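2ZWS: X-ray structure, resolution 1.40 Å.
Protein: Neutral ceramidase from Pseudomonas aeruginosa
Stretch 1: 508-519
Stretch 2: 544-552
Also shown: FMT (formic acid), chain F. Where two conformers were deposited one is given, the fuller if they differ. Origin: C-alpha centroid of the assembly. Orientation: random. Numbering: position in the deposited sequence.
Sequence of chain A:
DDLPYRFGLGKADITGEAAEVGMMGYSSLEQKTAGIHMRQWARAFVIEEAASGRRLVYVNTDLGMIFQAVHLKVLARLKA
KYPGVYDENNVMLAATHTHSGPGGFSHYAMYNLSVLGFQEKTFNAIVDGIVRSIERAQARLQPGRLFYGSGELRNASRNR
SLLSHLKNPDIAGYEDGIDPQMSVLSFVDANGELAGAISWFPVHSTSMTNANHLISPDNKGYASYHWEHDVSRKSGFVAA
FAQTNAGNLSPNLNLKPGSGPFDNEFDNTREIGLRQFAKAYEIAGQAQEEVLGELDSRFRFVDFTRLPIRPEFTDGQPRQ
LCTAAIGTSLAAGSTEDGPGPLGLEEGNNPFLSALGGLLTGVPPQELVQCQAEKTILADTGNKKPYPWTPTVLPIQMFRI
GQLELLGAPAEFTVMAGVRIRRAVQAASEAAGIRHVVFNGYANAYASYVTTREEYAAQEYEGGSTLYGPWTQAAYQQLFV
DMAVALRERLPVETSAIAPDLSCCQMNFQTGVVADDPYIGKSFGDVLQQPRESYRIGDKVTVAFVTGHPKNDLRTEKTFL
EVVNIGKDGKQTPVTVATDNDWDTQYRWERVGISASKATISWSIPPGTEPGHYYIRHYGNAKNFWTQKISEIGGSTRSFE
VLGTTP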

# COMPACT_ATOMS: atom_id res chain seq x y z
N PHE A 508 10.57 -5.52 -20.44
CA PHE A 508 10.18 -6.44 -21.52
C PHE A 508 8.67 -6.55 -21.71
O PHE A 508 8.20 -7.32 -22.54
CB PHE A 508 10.89 -7.79 -21.36
CG PHE A 508 12.35 -7.70 -21.58
CD1 PHE A 508 13.22 -7.38 -20.53
CD2 PHE A 508 12.88 -7.89 -22.85
CE1 PHE A 508 14.58 -7.27 -20.73
CE2 PHE A 508 14.24 -7.78 -23.06
CZ PHE A 508 15.10 -7.47 -21.99
N GLN A 509 7.92 -5.70 -21.01
CA GLN A 509 6.48 -5.63 -21.22
C GLN A 509 6.17 -4.71 -22.39
O GLN A 509 6.52 -3.52 -22.36
CB GLN A 509 5.78 -5.12 -19.95
CG GLN A 509 4.30 -4.85 -20.13
CD GLN A 509 3.50 -6.09 -20.48
OE1 GLN A 509 3.41 -7.04 -19.70
NE2 GLN A 509 2.86 -6.06 -21.65
N THR A 510 5.50 -5.25 -23.41
CA THR A 510 5.12 -4.47 -24.58
C THR A 510 4.04 -3.44 -24.22
O THR A 510 3.30 -3.63 -23.26
CB THR A 510 4.64 -5.42 -25.71
OG1 THR A 510 5.53 -6.55 -25.79
CG2 THR A 510 4.62 -4.73 -27.04
N GLY A 511 3.94 -2.36 -24.99
CA GLY A 511 2.92 -1.35 -24.76
C GLY A 511 1.78 -1.46 -25.76
O GLY A 511 1.55 -2.52 -26.35
N VAL A 512 1.10 -0.35 -25.97
CA VAL A 512 -0.04 -0.29 -26.88
C VAL A 512 0.46 0.04 -28.27
O VAL A 512 1.05 1.09 -28.48
CB VAL A 512 -1.02 0.81 -26.46
CG1 VAL A 512 -2.26 0.78 -27.33
CG2 VAL A 512 -1.40 0.69 -24.96
N VAL A 513 0.23 -0.88 -29.22
CA VAL A 513 0.56 -0.66 -30.64
C VAL A 513 -0.44 0.35 -31.22
O VAL A 513 -0.04 1.39 -31.78
CB VAL A 513 0.50 -1.99 -31.42
CG1 VAL A 513 0.70 -1.77 -32.93
CG2 VAL A 513 1.52 -2.99 -30.87
N ALA A 514 -1.73 0.06 -31.07
CA ALA A 514 -2.79 0.94 -31.56
C ALA A 514 -4.14 0.33 -31.19
O ALA A 514 -4.22 -0.87 -30.81
CB ALA A 514 -2.68 1.11 -33.08
N ASP A 515 -5.17 1.17 -31.25
CA ASP A 515 -6.55 0.74 -31.07
C ASP A 515 -7.36 0.96 -32.33
O ASP A 515 -7.18 1.97 -33.03
CB ASP A 515 -7.23 1.57 -29.97
CG ASP A 515 -6.52 1.48 -28.64
OD1 ASP A 515 -6.67 0.45 -27.95
OD2 ASP A 515 -5.82 2.44 -28.28
N ASP A 516 -8.29 0.05 -32.58
CA ASP A 516 -9.32 0.22 -33.59
C ASP A 516 -10.65 -0.13 -32.95
O ASP A 516 -10.70 -0.99 -32.05
CB ASP A 516 -9.07 -0.73 -34.75
CG ASP A 516 -7.84 -0.36 -35.54
OD1 ASP A 516 -6.87 -1.15 -35.50
OD2 ASP A 516 -7.84 0.71 -36.20
N PRO A 517 -11.75 0.49 -33.42
CA PRO A 517 -13.06 0.09 -32.94
C PRO A 517 -13.42 -1.29 -33.49
O PRO A 517 -12.73 -1.81 -34.39
CB PRO A 517 -14.01 1.15 -33.50
CG PRO A 517 -13.16 2.13 -34.27
CD PRO A 517 -11.82 1.54 -34.46
N TYR A 518 -14.47 -1.90 -32.94
CA TYR A 518 -15.02 -3.12 -33.54
C TYR A 518 -15.36 -2.78 -34.99
O TYR A 518 -15.83 -1.68 -35.28
CB TYR A 518 -16.32 -3.51 -32.85
CG TYR A 518 -16.23 -4.31 -31.57
CD1 TYR A 518 -17.10 -5.37 -31.37
CD2 TYR A 518 -15.34 -3.98 -30.53
CE1 TYR A 518 -17.09 -6.11 -30.19
CE2 TYR A 518 -15.32 -4.71 -29.34
CZ TYR A 518 -16.19 -5.77 -29.18
OH TYR A 518 -16.20 -6.51 -28.03
N ILE A 519 -15.15 -3.75 -35.86
CA ILE A 519 -15.55 -3.66 -37.26
C ILE A 519 -17.01 -3.22 -37.34
O ILE A 519 -17.91 -3.77 -36.67
CB ILE A 519 -15.29 -5.01 -37.97
CG1 ILE A 519 -13.77 -5.27 -38.05
CG2 ILE A 519 -15.89 -5.05 -39.36
CD1 ILE A 519 -12.99 -4.19 -38.79
N PHE A 544 -19.13 -1.47 -23.70
CA PHE A 544 -18.85 -0.46 -24.74
C PHE A 544 -17.62 -0.84 -25.55
O PHE A 544 -16.70 -1.47 -25.03
CB PHE A 544 -18.47 0.87 -24.09
CG PHE A 544 -19.55 1.50 -23.25
CD1 PHE A 544 -20.37 2.51 -23.76
CD2 PHE A 544 -19.73 1.08 -21.93
CE1 PHE A 544 -21.32 3.09 -22.96
CE2 PHE A 544 -20.71 1.64 -21.14
CZ PHE A 544 -21.50 2.67 -21.65
N VAL A 545 -17.59 -0.44 -26.83
CA VAL A 545 -16.37 -0.49 -27.65
C VAL A 545 -15.41 0.51 -27.03
O VAL A 545 -15.79 1.66 -26.79
CB VAL A 545 -16.69 -0.07 -29.12
CG1 VAL A 545 -15.44 0.00 -29.95
CG2 VAL A 545 -17.70 -1.02 -29.74
N THR A 546 -14.17 0.11 -26.76
CA THR A 546 -13.24 1.00 -26.06
C THR A 546 -11.85 1.03 -26.67
O THR A 546 -11.61 0.45 -27.74
CB THR A 546 -13.13 0.62 -24.57
OG1 THR A 546 -14.41 0.26 -24.07
CG2 THR A 546 -12.62 1.79 -23.77
N GLY A 547 -10.93 1.73 -25.99
CA GLY A 547 -9.50 1.68 -26.29
C GLY A 547 -8.73 1.30 -25.02
O GLY A 547 -9.28 1.29 -23.91
N HIS A 548 -7.46 1.00 -25.20
CA HIS A 548 -6.61 0.48 -24.13
C HIS A 548 -6.42 1.46 -22.95
O HIS A 548 -6.01 2.59 -23.16
CB HIS A 548 -5.25 0.16 -24.71
CG HIS A 548 -4.52 -0.91 -23.97
ND1 HIS A 548 -4.22 -0.82 -22.62
CD2 HIS A 548 -4.05 -2.11 -24.38
CE1 HIS A 548 -3.58 -1.91 -22.25
NE2 HIS A 548 -3.47 -2.72 -23.29
N PRO A 549 -6.71 1.02 -21.70
CA PRO A 549 -6.52 1.93 -20.55
C PRO A 549 -5.06 2.34 -20.31
O PRO A 549 -4.82 3.31 -19.59
CB PRO A 549 -7.08 1.13 -19.35
CG PRO A 549 -7.10 -0.24 -19.77
CD PRO A 549 -7.26 -0.28 -21.27
N LYS A 550 -4.08 1.62 -20.90
CA LYS A 550 -2.66 2.09 -20.81
C LYS A 550 -2.49 3.45 -21.48
O LYS A 550 -1.52 4.17 -21.18
CB LYS A 550 -1.66 1.13 -21.46
CG LYS A 550 -1.20 -0.00 -20.58
CD LYS A 550 -0.24 -0.96 -21.34
CE LYS A 550 0.28 -1.98 -20.37
NZ LYS A 550 1.21 -2.93 -21.02
N ASN A 551 -3.40 3.81 -22.37
CA ASN A 551 -3.30 5.11 -23.07
C ASN A 551 -3.44 6.32 -22.13
O ASN A 551 -2.83 7.35 -22.38
CB ASN A 551 -4.35 5.23 -24.16
CG ASN A 551 -4.10 4.31 -25.33
OD1 ASN A 551 -2.95 4.06 -25.75
ND2 ASN A 551 -5.19 3.78 -25.87
N ASP A 552 -4.24 6.18 -21.08
CA ASP A 552 -4.47 7.27 -20.12
C ASP A 552 -5.01 6.64 -18.83
O ASP A 552 -6.01 5.94 -18.85
CB ASP A 552 -5.45 8.30 -20.69
CG ASP A 552 -5.46 9.60 -19.90
OD1 ASP A 552 -5.59 9.58 -18.66
OD2 ASP A 552 -5.33 10.68 -20.55
C FMT F . 4.85 -0.56 -27.93
O1 FMT F . 5.00 -1.77 -28.08
O2 FMT F . 4.62 0.25 -28.84
O HOH W 1 -12.34 -1.40 -29.76

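Stretch 1 has no regular secondary structure, and no backbone-to-backbone hydrogen bond joins it to stretch 2. Every direct hydrogen bond across the gap uses a side chain on at least one side, and the contact buries 468 Å² in all, counting both sides.

Walking from the start, Phe508 stays out of reach, and the first link converges on a carbonyl. Gln509 folds its amide back so that Gln509 NE2 donates to Thr510 O at 2.9 Å, almost in line. Lys550 NZ also donates to Thr510 O, at 3.1 Å, a weak bond. Lysine suits this place by its length: chi2, chi3 and chi4 are all t, so the extended chain of this buried residue carries its ammonium to Thr510 O. Gly511 adds little to the contact; Gly511 N makes a weak hydrogen bond to O1 of the formic acid at 3.3 Å.

Val512 is the apolar center of this half, with CB directed toward stretch 2. Val512 CG2 lies 3.5 Å from Lys550 CB, so the aliphatic root of the lysine packs while its tip bonds. Val512 CG2 also sits over one face of the His548 ring, 3.6 Å from His548 CG and 20° off the ring normal, a CH-pi contact. Val512 CG1 and CG2 lie 3.7 and 3.8 Å from Asn551 OD1. A branched side chain thus touches three neighbors from one position.

Val513 and Ala514 make no contact, and the chain returns with Asp515, the polar anchor. Its carboxylate is buried but well paired: Asp515 OD1 accepts from His548 N at 2.9 Å, and Asp515 OD2 accepts from Asn551 ND2 at 2.8 Å. The turn that presents these donors is itself braced, because Lys550 N donates to His548 ND1 at 3.0 Å and Asn551 N to His548 O, also at 3.0 Å. Gly547 lets the carboxylate come close: Asp515 OD1 is 3.5 Å from Gly547 CA, and an ideal CB there would lie a tight 3.4 Å from Asp515 CG.

Asp516 points away, yet its backbone still takes part, since one water lies 2.8 Å from both Asp516 O and Thr546 O and bridges the two carbonyls. Beyond it the contact turns apolar around Val545. Pro517 CB lies 4.0 Å from Val545 CG1, while Tyr518 CD2 meets Val545 CG2 at 3.9 Å, the methyl standing oblique to the ring. Val545 CG1 also lies 3.7 Å from Tyr518 N, so it serves both residues. Ile519 is already out of reach.

The rule is alternation: polar anchors hold the position, and valine methyls fill the space between and beyond them.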